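Side-chain contact in putative thioesterase (Novosphingobium aromaticivorans, PDB 3CJY), which is a putative thioesterase of the acyl-CoA thioesterase family, probably hydrolysing acyl-CoA thioesters, and binds calcium: residues P7-Q12 with M41-D46. Sequence-based numbering, arbitrary orientation. Where two conformers were deposited one is given.
Sequences PALVRQ and MALALD
D46 is tied into helix 37-52 by its backbone N, which donates to A42 O at 2.9 Å, and from this turn its side chain reaches toward L9 of the segment 7-12. One carboxylate oxygen, OD2, comes nearly end-on against the L9 methyl CD2, 3.3 Å away, in one of two deposited conformers of D46, so this approach is doubtful in detail and amounts to van der Waals contact at most. No hydrogen bond links 7-12 to 41-46. An acidic residue suits this partly exposed position, where its charged end need not be fully buried.

The apolar part of the contact is carried by two leucines. L9 holds CG anti to its own N (chi1 -172°), which extends the side chain toward the helix and presents its forked end. L43 CD2 faces that fork, 4.0 Å from L9 CD1 and equally 4.0 Å from L9 CD2, so one methyl of the helix bridges both branches of L9. Three residues apart, L43 and D46 lie on the same side of the helix, and L9 CD2 touches both. Leucine suits both positions because its branched apolar end can span the distance between backbones whose nearest CA atoms, those of L9 and L43, are 8.5 Å apart.

The helix belongs to the N-terminal hotdog domain, a fold in which a sheet wraps around a central helix. I19 of strand 16-20 touches both leucines, and F6 also packs on L43. Farther along, R11 forms a salt bridge with E50 of the same helix and hydrogen-bonds to the calcium ligand D14, giving strand 10-13 a polar connection to helix 37-52 beside the leucine contact.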
loop_
_atom_site.group_PDB
_atom_site.type_symbol
_atom_site.label_atom_id
_atom_site.label_comp_id
_atom_site.label_asym_id
_atom_site.label_seq_id
_atom_site.Cartn_x
_atom_site.Cartn_y
_atom_site.Cartn_z
ATOM N N PRO A 7 -1.652 -17.622 20.212
ATOM C CA PRO A 7 -2.072 -18.829 20.936
ATOM C C PRO A 7 -3.593 -18.998 21.027
ATOM O O PRO A 7 -4.108 -20.119 20.954
ATOM C CB PRO A 7 -1.501 -18.605 22.338
ATOM C CG PRO A 7 -0.336 -17.719 22.154
ATOM C CD PRO A 7 -0.646 -16.846 20.957
ATOM N N ALA A 8 -4.290 -17.878 21.181
ATOM C CA ALA A 8 -5.764 -17.874 21.341
ATOM C C ALA A 8 -6.505 -18.095 20.008
ATOM O O ALA A 8 -7.718 -18.270 19.978
ATOM C CB ALA A 8 -6.215 -16.575 21.999
ATOM N N LEU A 9 -5.757 -18.119 18.919
ATOM C CA LEU A 9 -6.343 -18.319 17.586
ATOM C C LEU A 9 -6.700 -19.782 17.407
ATOM O O LEU A 9 -5.872 -20.661 17.620
ATOM C CB LEU A 9 -5.372 -17.856 16.482
ATOM C CG LEU A 9 -5.861 -17.810 15.029
ATOM C CD1 LEU A 9 -7.122 -16.979 14.841
ATOM C CD2 LEU A 9 -4.733 -17.266 14.143
ATOM N N VAL A 10 -7.941 -20.047 17.035
ATOM C CA VAL A 10 -8.390 -21.424 16.819
ATOM C C VAL A 10 -8.737 -21.660 15.365
ATOM O O VAL A 10 -9.412 -20.879 14.741
ATOM C CB VAL A 10 -9.599 -21.793 17.690
ATOM C CG1 VAL A 10 -10.069 -23.223 17.392
ATOM C CG2 VAL A 10 -9.257 -21.687 19.164
ATOM N N ARG A 11 -8.231 -22.755 14.836
ATOM C CA ARG A 11 -8.500 -23.147 13.459
ATOM C C ARG A 11 -9.636 -24.152 13.416
ATOM O O ARG A 11 -9.607 -25.171 14.108
ATOM C CB ARG A 11 -7.237 -23.766 12.884
ATOM C CG ARG A 11 -7.258 -24.130 11.427
ATOM C CD ARG A 11 -5.942 -24.852 11.152
ATOM N NE ARG A 11 -5.398 -24.592 9.829
ATOM C CZ ARG A 11 -5.697 -25.284 8.737
ATOM N NH1 ARG A 11 -6.556 -26.289 8.802
ATOM N NH2 ARG A 11 -5.135 -24.953 7.580
ATOM N N GLN A 12 -10.660 -23.861 12.627
ATOM C CA GLN A 12 -11.773 -24.790 12.503
ATOM C C GLN A 12 -11.411 -25.728 11.354
ATOM O O GLN A 12 -11.670 -26.935 11.396
ATOM C CB GLN A 12 -13.086 -24.071 12.233
ATOM C CG GLN A 12 -13.238 -22.699 12.924
ATOM C CD GLN A 12 -13.153 -22.729 14.432
ATOM O OE1 GLN A 12 -12.405 -23.517 15.022
ATOM N NE2 GLN A 12 -13.904 -21.841 15.070
HETATM N N MSE A 41 -4.392 -7.018 10.799
HETATM C CA MSE A 41 -3.495 -7.342 9.696
HETATM C C MSE A 41 -2.662 -8.581 10.035
HETATM O O MSE A 41 -2.607 -9.550 9.245
HETATM C CB MSE A 41 -2.591 -6.189 9.288
HETATM C CG MSE A 41 -1.554 -6.690 8.307
HETATM SE SE MSE A 41 -2.287 -7.183 6.522
HETATM C CE MSE A 41 -2.363 -5.374 5.852
ATOM N N ALA A 42 -2.081 -8.610 11.223
ATOM C CA ALA A 42 -1.279 -9.751 11.681
ATOM C C ALA A 42 -2.037 -11.062 11.571
ATOM O O ALA A 42 -1.521 -12.073 11.106
ATOM C CB ALA A 42 -0.804 -9.534 13.106
ATOM N N LEU A 43 -3.292 -11.038 12.024
ATOM C CA LEU A 43 -4.167 -12.212 12.038
ATOM C C LEU A 43 -4.509 -12.640 10.630
ATOM O O LEU A 43 -4.525 -13.817 10.302
ATOM C CB LEU A 43 -5.427 -11.914 12.868
ATOM C CG LEU A 43 -5.295 -11.949 14.397
ATOM C CD1 LEU A 43 -6.358 -11.123 15.143
ATOM C CD2 LEU A 43 -5.293 -13.410 14.893
ATOM N N ALA A 44 -4.758 -11.662 9.786
ATOM C CA ALA A 44 -5.111 -11.977 8.390
ATOM C C ALA A 44 -3.912 -12.658 7.717
ATOM O O ALA A 44 -4.041 -13.688 6.995
ATOM C CB ALA A 44 -5.532 -10.703 7.664
ATOM N N LEU A 45 -2.723 -12.112 7.961
ATOM C CA LEU A 45 -1.535 -12.676 7.362
ATOM C C LEU A 45 -1.181 -14.034 7.922
ATOM O O LEU A 45 -0.672 -14.899 7.211
ATOM C CB LEU A 45 -0.350 -11.753 7.543
ATOM C CG LEU A 45 -0.420 -10.339 6.958
ATOM C CD1 LEU A 45 0.858 -9.583 7.365
ATOM C CD2 LEU A 45 -0.599 -10.398 5.448
ATOM N N ASP A 46 -1.497 -14.224 9.197
ATOM C CA ASP A 46 -1.199 -15.464 9.902
ATOM C C ASP A 46 -2.045 -16.605 9.310
ATOM O O ASP A 46 -1.513 -17.621 8.882
ATOM C CB ASP A 46 -1.456 -15.311 11.415
ATOM C CG ASP A 46 -0.919 -16.486 12.223
ATOM O OD1 ASP A 46 0.313 -16.581 12.390
ATOM O OD2 ASP A 46 -1.718 -17.303 12.702
#